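Local coordinates for protein toll-like receptor 13 (PDB 4Z0C) that recognises single-stranded RNA from bacterial 23S ribosomal RNA through its leucine-rich-repeat ectodomain and signals through MYD88 and TRAF6 to activate NF-kappa-B, at residues R514-P519 against P543-Q548; H569-L574 against A596-N601; N482-F487 against G504-T509. All blocks are in the same frame, centred on the assembly; numbering follows the deposited sequence.

Contact 1 (R514-P519 against P543-Q548); sequences RTLQYP and PSNFFQ. With nucleotides of chain D.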
loop_
_atom_site.group_PDB
_atom_site.type_symbol
_atom_site.label_atom_id
_atom_site.label_comp_id
_atom_site.label_asym_id
_atom_site.label_seq_id
_atom_site.Cartn_x
_atom_site.Cartn_y
_atom_site.Cartn_z
ATOM N N ARG A 514 -9.663 22.044 7.479
ATOM C CA ARG A 514 -9.038 22.922 6.494
ATOM C C ARG A 514 -10.098 23.490 5.579
ATOM O O ARG A 514 -11.096 22.836 5.297
ATOM C CB ARG A 514 -7.996 22.162 5.646
ATOM C CG ARG A 514 -6.685 21.848 6.356
ATOM C CD ARG A 514 -5.797 23.084 6.369
ATOM N NE ARG A 514 -4.912 23.147 7.531
ATOM C CZ ARG A 514 -3.758 22.500 7.639
ATOM N NH1 ARG A 514 -3.332 21.722 6.651
ATOM N NH2 ARG A 514 -3.029 22.632 8.733
ATOM N N THR A 515 -9.899 24.723 5.143
ATOM C CA THR A 515 -10.656 25.245 4.027
ATOM C C THR A 515 -9.601 25.614 3.009
ATOM O O THR A 515 -8.813 26.529 3.227
ATOM C CB THR A 515 -11.493 26.475 4.381
ATOM O OG1 THR A 515 -12.422 26.144 5.418
ATOM C CG2 THR A 515 -12.255 26.977 3.139
ATOM N N LEU A 516 -9.543 24.850 1.930
ATOM C CA LEU A 516 -8.489 25.008 0.947
ATOM C C LEU A 516 -8.621 26.296 0.143
ATOM O O LEU A 516 -9.704 26.644 -0.334
ATOM C CB LEU A 516 -8.469 23.813 0.017
ATOM C CG LEU A 516 -8.233 22.487 0.723
ATOM C CD1 LEU A 516 -8.153 21.417 -0.352
ATOM C CD2 LEU A 516 -6.948 22.549 1.520
ATOM N N GLN A 517 -7.503 26.995 -0.009
ATOM C CA GLN A 517 -7.468 28.195 -0.819
ATOM C C GLN A 517 -7.780 27.825 -2.258
ATOM O O GLN A 517 -8.488 28.552 -2.956
ATOM C CB GLN A 517 -6.106 28.872 -0.737
ATOM C CG GLN A 517 -6.034 30.128 -1.574
ATOM C CD GLN A 517 -4.927 31.056 -1.150
ATOM O OE1 GLN A 517 -5.049 32.276 -1.271
ATOM N NE2 GLN A 517 -3.828 30.485 -0.657
ATOM N N TYR A 518 -7.246 26.687 -2.694
ATOM C CA TYR A 518 -7.551 26.158 -4.022
ATOM C C TYR A 518 -8.172 24.768 -3.922
ATOM O O TYR A 518 -7.462 23.778 -3.737
ATOM C CB TYR A 518 -6.292 26.097 -4.890
ATOM C CG TYR A 518 -5.506 27.381 -4.898
ATOM C CD1 TYR A 518 -5.963 28.490 -5.602
ATOM C CD2 TYR A 518 -4.297 27.487 -4.206
ATOM C CE1 TYR A 518 -5.241 29.679 -5.609
ATOM C CE2 TYR A 518 -3.566 28.664 -4.211
ATOM C CZ TYR A 518 -4.044 29.758 -4.914
ATOM O OH TYR A 518 -3.330 30.936 -4.928
ATOM N N PRO A 519 -9.504 24.694 -4.025
ATOM C CA PRO A 519 -10.161 23.389 -4.114
ATOM C C PRO A 519 -9.573 22.705 -5.326
ATOM O O PRO A 519 -9.504 23.319 -6.393
ATOM C CB PRO A 519 -11.618 23.742 -4.383
ATOM C CG PRO A 519 -11.769 25.146 -3.955
ATOM C CD PRO A 519 -10.448 25.803 -4.201
ATOM N N PRO A 543 -11.507 18.420 3.823
ATOM C CA PRO A 543 -11.608 19.887 3.797
ATOM C C PRO A 543 -13.035 20.328 3.514
ATOM O O PRO A 543 -13.747 19.640 2.784
ATOM C CB PRO A 543 -10.680 20.277 2.642
ATOM C CG PRO A 543 -9.651 19.204 2.637
ATOM C CD PRO A 543 -10.400 17.937 2.977
ATOM N N SER A 544 -13.435 21.465 4.065
ATOM C CA SER A 544 -14.841 21.865 4.048
ATOM C C SER A 544 -15.319 22.233 2.646
ATOM O O SER A 544 -16.512 22.174 2.363
ATOM C CB SER A 544 -15.110 23.008 5.038
ATOM O OG SER A 544 -14.598 24.226 4.538
ATOM N N ASN A 545 -14.391 22.617 1.776
ATOM C CA ASN A 545 -14.737 22.957 0.397
ATOM C C ASN A 545 -14.095 21.966 -0.588
ATOM O O ASN A 545 -13.813 22.292 -1.756
ATOM C CB ASN A 545 -14.274 24.372 0.067
ATOM C CG ASN A 545 -12.782 24.538 0.234
ATOM O OD1 ASN A 545 -12.139 23.750 0.933
ATOM N ND2 ASN A 545 -12.214 25.539 -0.433
ATOM N N PHE A 546 -13.868 20.749 -0.112
ATOM C CA PHE A 546 -13.124 19.782 -0.895
ATOM C C PHE A 546 -13.739 19.484 -2.258
ATOM O O PHE A 546 -12.999 19.240 -3.222
ATOM C CB PHE A 546 -12.937 18.497 -0.098
ATOM C CG PHE A 546 -11.829 17.622 -0.613
ATOM C CD1 PHE A 546 -10.522 18.071 -0.611
ATOM C CD2 PHE A 546 -12.100 16.339 -1.088
ATOM C CE1 PHE A 546 -9.502 17.270 -1.070
ATOM C CE2 PHE A 546 -11.090 15.522 -1.539
ATOM C CZ PHE A 546 -9.788 15.989 -1.545
ATOM N N PHE A 547 -15.072 19.533 -2.351
ATOM C CA PHE A 547 -15.778 19.122 -3.590
ATOM C C PHE A 547 -16.341 20.243 -4.463
ATOM O O PHE A 547 -17.090 19.990 -5.406
ATOM C CB PHE A 547 -16.870 18.094 -3.266
ATOM C CG PHE A 547 -16.326 16.836 -2.673
ATOM C CD1 PHE A 547 -15.501 16.006 -3.431
ATOM C CD2 PHE A 547 -16.596 16.496 -1.361
ATOM C CE1 PHE A 547 -14.974 14.850 -2.892
ATOM C CE2 PHE A 547 -16.073 15.340 -0.809
ATOM C CZ PHE A 547 -15.266 14.510 -1.584
ATOM N N GLN A 548 -15.961 21.468 -4.140
ATOM C CA GLN A 548 -16.306 22.664 -4.896
ATOM C C GLN A 548 -16.022 22.471 -6.394
ATOM O O GLN A 548 -14.959 21.986 -6.785
ATOM C CB GLN A 548 -15.475 23.834 -4.352
ATOM C CG GLN A 548 -15.890 25.234 -4.773
ATOM C CD GLN A 548 -17.070 25.769 -3.988
ATOM O OE1 GLN A 548 -17.594 25.103 -3.091
ATOM N NE2 GLN A 548 -17.491 26.987 -4.316
ATOM P P C D 13 -1.323 24.909 11.007
ATOM O OP1 C D 13 -2.052 25.796 10.066
ATOM O OP2 C D 13 -0.748 23.619 10.535
ATOM O "O5'" C D 13 -0.090 25.714 11.609
ATOM C "C5'" C D 13 -0.296 26.800 12.500
ATOM C "C4'" C D 13 0.934 27.081 13.325
ATOM O "O4'" C D 13 0.950 26.234 14.503
ATOM C "C3'" C D 13 2.266 26.791 12.660
ATOM O "O3'" C D 13 2.650 27.796 11.741
ATOM C "C2'" C D 13 3.204 26.643 13.855
ATOM O "O2'" C D 13 3.577 27.911 14.377
ATOM C "C1'" C D 13 2.288 25.967 14.877
ATOM N N1 C D 13 2.510 24.506 14.940
ATOM C C2 C D 13 3.480 24.061 15.835
ATOM O O2 C D 13 4.070 24.908 16.524
ATOM N N3 C D 13 3.728 22.736 15.932
ATOM C C4 C D 13 3.063 21.869 15.174
ATOM N N4 C D 13 3.343 20.573 15.316
ATOM C C5 C D 13 2.074 22.291 14.237
ATOM C C6 C D 13 1.837 23.610 14.154
#
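Four hydrogen bonds tie residues 514-519 to 543-548, and two of them belong to one amide. Asn545 uses both ends of its side chain on the backbone of Leu516: OD1 receives the Leu516 N-H at 3.0 Å on an in-plane lone pair, while ND2 gives a proton to Leu516 O at 2.7 Å. The second bond lies only 8° out of the Asn545 amide plane, so the pair fixes the rotation of the amide and tells its oxygen from its nitrogen. Asn545 CG sits in the crowded position between backbone N and carbonyl carbon (chi1 59°), which turns the amide against the facing chain. One residue earlier, Ser544 N meets Arg514 O at 3.0 Å, nearly along the C=O axis. The hydroxyls Thr515 OG1 and Ser544 OG meet tip to tip, also 3.0 Å apart.

These bonds join consecutive turns of the leucine-rich-repeat solenoid, since the two segments, of LRR 20 and LRR 21, lie on stretches leading from one parallel strand to the next. Residues 543-546 form a type I turn that brings Ser544 and Asn545 up to the neighbouring repeat.

Apolar contacts flank the hydrogen bonds. Leu516 crosses Pro543 obliquely, its CG 3.8 Å from Pro543 CB, and its CD1 reaches the edge of the Phe546 ring; Phe521 meets that ring edge-to-face. Pro519 CG lies 3.6 Å from Asn545 ND2, and the proline runs alongside the start of the Gln548 side chain.

A charged contact leads outward to the RNA. Arg514, bent at chi2, carries its guanidinium away from 543-548 and brings NH2 to 3.1 Å from OP2 of C13 of chain D. The phosphate oxygen lies at the guanidinium edge near its plane, where the N-H groups point; opposite charges probably add attraction.

Contact 2 (H569-L574 against A596-N601); sequences HQFDPL and ASLFQN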
loop_
_atom_site.group_PDB
_atom_site.type_symbol
_atom_site.label_atom_id
_atom_site.label_comp_id
_atom_site.label_asym_id
_atom_site.label_seq_id
_atom_site.Cartn_x
_atom_site.Cartn_y
_atom_site.Cartn_z
ATOM N N HIS A 569 -20.612 20.610 5.382
ATOM C CA HIS A 569 -21.557 20.463 4.274
ATOM C C HIS A 569 -20.839 20.215 2.949
ATOM O O HIS A 569 -21.130 20.843 1.925
ATOM C CB HIS A 569 -22.498 21.660 4.209
ATOM C CG HIS A 569 -23.565 21.628 5.260
ATOM N ND1 HIS A 569 -24.036 22.762 5.886
ATOM C CD2 HIS A 569 -24.239 20.587 5.809
ATOM C CE1 HIS A 569 -24.963 22.424 6.767
ATOM N NE2 HIS A 569 -25.102 21.110 6.743
ATOM N N GLN A 570 -19.919 19.255 2.998
ATOM C CA GLN A 570 -19.024 18.923 1.891
ATOM C C GLN A 570 -19.719 18.474 0.609
ATOM O O GLN A 570 -19.181 18.676 -0.474
ATOM C CB GLN A 570 -18.016 17.863 2.338
ATOM C CG GLN A 570 -16.840 18.430 3.127
ATOM C CD GLN A 570 -17.013 18.418 4.646
ATOM O OE1 GLN A 570 -18.113 18.236 5.182
ATOM N NE2 GLN A 570 -15.899 18.611 5.352
ATOM N N PHE A 571 -20.904 17.870 0.723
ATOM C CA PHE A 571 -21.609 17.368 -0.456
ATOM C C PHE A 571 -22.513 18.401 -1.129
ATOM O O PHE A 571 -23.117 18.112 -2.154
ATOM C CB PHE A 571 -22.404 16.093 -0.135
ATOM C CG PHE A 571 -21.535 14.912 0.193
ATOM C CD1 PHE A 571 -20.189 14.898 -0.178
ATOM C CD2 PHE A 571 -22.047 13.829 0.884
ATOM C CE1 PHE A 571 -19.380 13.820 0.139
ATOM C CE2 PHE A 571 -21.243 12.747 1.206
ATOM C CZ PHE A 571 -19.911 12.742 0.838
ATOM N N ASP A 572 -22.580 19.609 -0.581
ATOM C CA ASP A 572 -23.459 20.639 -1.142
ATOM C C ASP A 572 -23.275 20.963 -2.622
ATOM O O ASP A 572 -24.259 21.256 -3.306
ATOM C CB ASP A 572 -23.424 21.920 -0.310
ATOM C CG ASP A 572 -24.371 21.876 0.883
ATOM O OD1 ASP A 572 -24.860 20.774 1.229
ATOM O OD2 ASP A 572 -24.605 22.951 1.489
ATOM N N PRO A 573 -22.026 20.920 -3.128
ATOM C CA PRO A 573 -21.867 21.183 -4.566
ATOM C C PRO A 573 -22.329 20.035 -5.458
ATOM O O PRO A 573 -22.549 20.276 -6.642
ATOM C CB PRO A 573 -20.349 21.379 -4.722
ATOM C CG PRO A 573 -19.860 21.737 -3.348
ATOM C CD PRO A 573 -20.723 20.956 -2.428
ATOM N N LEU A 574 -22.476 18.833 -4.903
ATOM C CA LEU A 574 -22.734 17.629 -5.698
ATOM C C LEU A 574 -24.194 17.418 -6.105
ATOM O O LEU A 574 -24.787 16.383 -5.793
ATOM C CB LEU A 574 -22.237 16.391 -4.948
ATOM C CG LEU A 574 -20.781 16.391 -4.475
ATOM C CD1 LEU A 574 -20.436 15.026 -3.891
ATOM C CD2 LEU A 574 -19.814 16.762 -5.612
ATOM N N ALA A 596 -25.198 15.790 10.382
ATOM C CA ALA A 596 -26.604 15.381 10.408
ATOM C C ALA A 596 -27.333 15.771 9.122
ATOM O O ALA A 596 -28.177 15.027 8.645
ATOM C CB ALA A 596 -27.310 15.956 11.622
ATOM N N SER A 597 -26.984 16.917 8.542
ATOM C CA SER A 597 -27.656 17.373 7.330
ATOM C C SER A 597 -26.800 17.257 6.062
ATOM O O SER A 597 -27.060 17.949 5.079
ATOM C CB SER A 597 -28.130 18.820 7.509
ATOM O OG SER A 597 -27.086 19.651 7.989
ATOM N N LEU A 598 -25.804 16.371 6.084
ATOM C CA LEU A 598 -24.862 16.207 4.968
ATOM C C LEU A 598 -25.519 15.847 3.624
ATOM O O LEU A 598 -25.092 16.329 2.569
ATOM C CB LEU A 598 -23.817 15.142 5.329
ATOM C CG LEU A 598 -22.657 14.902 4.359
ATOM C CD1 LEU A 598 -21.741 16.112 4.291
ATOM C CD2 LEU A 598 -21.902 13.671 4.794
ATOM N N PHE A 599 -26.565 15.022 3.673
ATOM C CA PHE A 599 -27.228 14.532 2.464
ATOM C C PHE A 599 -28.350 15.437 1.937
ATOM O O PHE A 599 -29.090 15.047 1.037
ATOM C CB PHE A 599 -27.812 13.138 2.704
ATOM C CG PHE A 599 -26.793 12.095 3.024
ATOM C CD1 PHE A 599 -25.675 11.937 2.240
ATOM C CD2 PHE A 599 -26.953 11.273 4.124
ATOM C CE1 PHE A 599 -24.740 10.968 2.549
ATOM C CE2 PHE A 599 -26.024 10.303 4.433
ATOM C CZ PHE A 599 -24.918 10.150 3.646
ATOM N N GLN A 600 -28.488 16.630 2.494
ATOM C CA GLN A 600 -29.631 17.486 2.160
ATOM C C GLN A 600 -29.782 17.864 0.698
ATOM O O GLN A 600 -30.894 17.998 0.202
ATOM C CB GLN A 600 -29.608 18.755 2.990
ATOM C CG GLN A 600 -30.280 18.603 4.323
ATOM C CD GLN A 600 -30.441 19.930 5.019
ATOM O OE1 GLN A 600 -29.600 20.829 4.874
ATOM N NE2 GLN A 600 -31.533 20.077 5.756
ATOM N N ASN A 601 -28.676 18.051 -0.002
ATOM C CA ASN A 601 -28.781 18.499 -1.382
ATOM C C ASN A 601 -28.780 17.375 -2.416
ATOM O O ASN A 601 -28.947 17.612 -3.614
ATOM C CB ASN A 601 -27.695 19.518 -1.684
ATOM C CG ASN A 601 -28.166 20.916 -1.446
ATOM O OD1 ASN A 601 -28.294 21.347 -0.304
ATOM N ND2 ASN A 601 -28.462 21.634 -2.520
HETATM O O HOH W 1 -23.214 18.381 2.668
HETATM O O HOH W 2 -25.783 17.907 0.480
#
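Phe571 and Leu598 make the main apolar contact between 569-574 and 596-601. They cross obliquely, with Phe571 CD2 3.7 Å from Leu598 CG and CE2 close to the CD2 methyl. Leu598 has CG anti to its backbone N (chi1 -174°), and its other methyl, CD1, lies near Gln570 N. Farther along the Phe571 ring, CE2 approaches Phe599 CE1 at 4.1 Å, with Phe599 at the ring edge, near the Phe571 plane.

The direct polar link lies at the more exposed side. His569 NE2 donates to Ser597 OG over 2.8 Å, an almost straight bond (167°) that lies 8° from the imidazole plane. This requires a proton on NE2. The serine hydroxyl stands in the crowded position between its backbone N and carbonyl carbon.

Two waters bridge the segments between these polar and apolar contacts. Water 1 accepts from Phe571 N and water 2 accepts from Asn601 N at 2.9 Å; both lie between Asp572 OD1 and Leu598 O, within hydrogen-bonding distance of each, and Leu598 O is 2.7 Å from water 2.

Tight turns set these groups in place. Type I turns span 569-572 and 571-574 on one side and 597-600 on the other; Asp572 N bonds to His569 O, and Gln600 N to Ser597 O. Gln570 is held from outside the pair, its NE2 bonded to Val542 O and its OE1 to His568 N. Deeper in, Leu580 touches both phenylalanine rings, and Leu566 packs on Phe571 and Leu598. Such packing of phenylalanines and leucines from the loops of consecutive turns is characteristic of the hydrophobic core of a leucine-rich-repeat solenoid.

Contact 3 (N482-F487 against G504-T509); sequences NSLSYF and GFNKIT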
loop_
_atom_site.group_PDB
_atom_site.type_symbol
_atom_site.label_atom_id
_atom_site.label_comp_id
_atom_site.label_asym_id
_atom_site.label_seq_id
_atom_site.Cartn_x
_atom_site.Cartn_y
_atom_site.Cartn_z
ATOM N N ASN A 482 -0.330 5.469 -6.056
ATOM C CA ASN A 482 0.870 6.269 -5.972
ATOM C C ASN A 482 1.038 6.780 -4.564
ATOM O O ASN A 482 0.552 6.153 -3.625
ATOM C CB ASN A 482 0.848 7.402 -6.991
ATOM C CG ASN A 482 1.155 6.915 -8.393
ATOM O OD1 ASN A 482 2.314 6.646 -8.718
ATOM N ND2 ASN A 482 0.127 6.788 -9.220
ATOM N N SER A 483 1.751 7.896 -4.412
ATOM C CA SER A 483 2.006 8.473 -3.091
ATOM C C SER A 483 1.635 9.946 -3.055
ATOM O O SER A 483 2.235 10.735 -2.313
ATOM C CB SER A 483 3.484 8.303 -2.699
ATOM O OG SER A 483 3.794 6.941 -2.453
ATOM N N LEU A 484 0.637 10.314 -3.847
ATOM C CA LEU A 484 0.186 11.700 -3.908
ATOM C C LEU A 484 -0.481 12.048 -2.583
ATOM O O LEU A 484 -1.147 11.198 -1.995
ATOM C CB LEU A 484 -0.786 11.881 -5.076
ATOM C CG LEU A 484 -0.199 11.356 -6.392
ATOM C CD1 LEU A 484 -1.275 11.175 -7.434
ATOM C CD2 LEU A 484 0.935 12.264 -6.922
ATOM N N SER A 485 -0.285 13.286 -2.118
ATOM C CA SER A 485 -0.856 13.753 -0.852
ATOM C C SER A 485 -1.579 15.106 -0.966
ATOM O O SER A 485 -2.708 15.227 -0.530
ATOM C CB SER A 485 0.197 13.779 0.256
ATOM O OG SER A 485 1.388 14.387 -0.198
ATOM N N TYR A 486 -0.933 16.133 -1.495
ATOM C CA TYR A 486 -1.607 17.424 -1.653
ATOM C C TYR A 486 -1.728 17.807 -3.123
ATOM O O TYR A 486 -1.011 17.266 -3.963
ATOM C CB TYR A 486 -0.875 18.529 -0.881
ATOM C CG TYR A 486 0.430 18.974 -1.509
ATOM C CD1 TYR A 486 0.453 19.964 -2.488
ATOM C CD2 TYR A 486 1.640 18.423 -1.108
ATOM C CE1 TYR A 486 1.643 20.379 -3.064
ATOM C CE2 TYR A 486 2.838 18.833 -1.673
ATOM C CZ TYR A 486 2.832 19.810 -2.651
ATOM O OH TYR A 486 4.017 20.215 -3.221
ATOM N N PHE A 487 -2.611 18.758 -3.427
ATOM C CA PHE A 487 -2.834 19.187 -4.810
ATOM C C PHE A 487 -2.423 20.638 -5.041
ATOM O O PHE A 487 -2.869 21.531 -4.333
ATOM C CB PHE A 487 -4.318 19.063 -5.167
ATOM C CG PHE A 487 -4.925 17.725 -4.846
ATOM C CD1 PHE A 487 -4.740 16.642 -5.690
ATOM C CD2 PHE A 487 -5.672 17.550 -3.685
ATOM C CE1 PHE A 487 -5.308 15.416 -5.398
ATOM C CE2 PHE A 487 -6.238 16.324 -3.384
ATOM C CZ PHE A 487 -6.054 15.252 -4.245
ATOM N N GLY A 504 -7.568 6.714 -6.027
ATOM C CA GLY A 504 -7.636 5.824 -4.884
ATOM C C GLY A 504 -6.267 5.296 -4.518
ATOM O O GLY A 504 -5.368 5.318 -5.336
ATOM N N PHE A 505 -6.114 4.836 -3.280
ATOM C CA PHE A 505 -4.864 4.235 -2.812
ATOM C C PHE A 505 -3.641 5.118 -2.999
ATOM O O PHE A 505 -2.584 4.663 -3.422
ATOM C CB PHE A 505 -4.672 2.854 -3.419
ATOM C CG PHE A 505 -5.857 1.962 -3.234
ATOM C CD1 PHE A 505 -5.981 1.189 -2.096
ATOM C CD2 PHE A 505 -6.869 1.928 -4.181
ATOM C CE1 PHE A 505 -7.092 0.369 -1.908
ATOM C CE2 PHE A 505 -7.985 1.114 -4.007
ATOM C CZ PHE A 505 -8.097 0.338 -2.862
ATOM N N ASN A 506 -3.814 6.395 -2.681
ATOM C CA ASN A 506 -2.701 7.305 -2.486
ATOM C C ASN A 506 -2.526 7.668 -1.000
ATOM O O ASN A 506 -2.779 6.839 -0.120
ATOM C CB ASN A 506 -2.898 8.547 -3.351
ATOM C CG ASN A 506 -2.467 8.322 -4.775
ATOM O OD1 ASN A 506 -1.294 8.481 -5.103
ATOM N ND2 ASN A 506 -3.403 7.921 -5.629
ATOM N N LYS A 507 -2.085 8.895 -0.728
ATOM C CA LYS A 507 -1.892 9.371 0.647
ATOM C C LYS A 507 -2.594 10.702 0.843
ATOM O O LYS A 507 -2.047 11.613 1.462
ATOM C CB LYS A 507 -0.398 9.566 0.933
ATOM C CG LYS A 507 0.385 8.271 1.042
ATOM C CD LYS A 507 1.806 8.430 0.573
ATOM C CE LYS A 507 2.690 7.347 1.171
ATOM N NZ LYS A 507 3.439 7.846 2.366
ATOM N N ILE A 508 -3.800 10.813 0.302
ATOM C CA ILE A 508 -4.543 12.056 0.352
ATOM C C ILE A 508 -5.263 12.134 1.679
ATOM O O ILE A 508 -6.334 11.557 1.858
ATOM C CB ILE A 508 -5.510 12.186 -0.829
ATOM C CG1 ILE A 508 -4.715 12.164 -2.136
ATOM C CG2 ILE A 508 -6.311 13.467 -0.703
ATOM C CD1 ILE A 508 -5.516 11.845 -3.336
ATOM N N THR A 509 -4.637 12.839 2.614
ATOM C CA THR A 509 -5.030 12.819 4.006
ATOM C C THR A 509 -4.894 14.210 4.617
ATOM O O THR A 509 -3.909 14.898 4.359
ATOM C CB THR A 509 -4.120 11.874 4.792
ATOM O OG1 THR A 509 -4.330 10.533 4.336
ATOM C CG2 THR A 509 -4.413 11.965 6.307
#
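Asn506 ND2 is gripped twice, donating to Leu479 O and to Leu503 O, backbone carbonyls of the preceding and of its own turn. The other half of the amide, Asn506 OD1, takes a hydrogen bond across the segments from Leu484 N at 2.9 Å, in the carbonyl plane on a lone pair and fairly straight (158°). Three bonds therefore fix the amide's rotation and settle which end is oxygen. With CG anti to the carbonyl carbon (chi1 -82°), the Asn506 amide is laid beside Leu484, whose CG is 3.3 Å from Asn506 OD1.

Leu484 answers through its own carbonyl, which receives Lys507 N at 2.8 Å, nearly along the C=O axis. Next along, Ser485 CA comes within 3.4 Å of Lys507 O in a CA-H...O contact. The aliphatic part of Lys507 then lies over Ser483, CD 3.7 Å from both its CA and CB.

On the apolar side Phe487 and Ile508 cross at about a right angle, with Phe487 CZ 3.6 Å from Ile508 CD1, though the Phe487 ring is poorly ordered. Asn482 repeats the role of Asn506 one turn earlier, bonding Leu460 N through OD1 and both Leu479 O and Leu455 O through ND2. Asparagines repeated in this way, each tying its backbone surroundings to the preceding turn, form the asparagine ladder of a leucine-rich-repeat solenoid.

In the fold
Along the chain the order is contact 3, contact 1, contact 2, each closing before the next opens. Together they follow the solenoid from LRR 19 to LRR 23, joining LRR 19 with 20, 20 with 21, and 22 with 23. The centres of contacts 1 and 3 lie about 16 Å apart, and the two contacts touch where Phe546 meets Phe487; those of contacts 1 and 2 are about 14 Å apart, with Gln570 packed on Pro543 and Ser544. Contacts 2 and 3 do not touch, their centres lying about 24 Å apart. All three join the stretches that link successive parallel strands, from 476-478 to 607-609, and Arg514 and Phe505 bring this part of the ectodomain to the bound RNA.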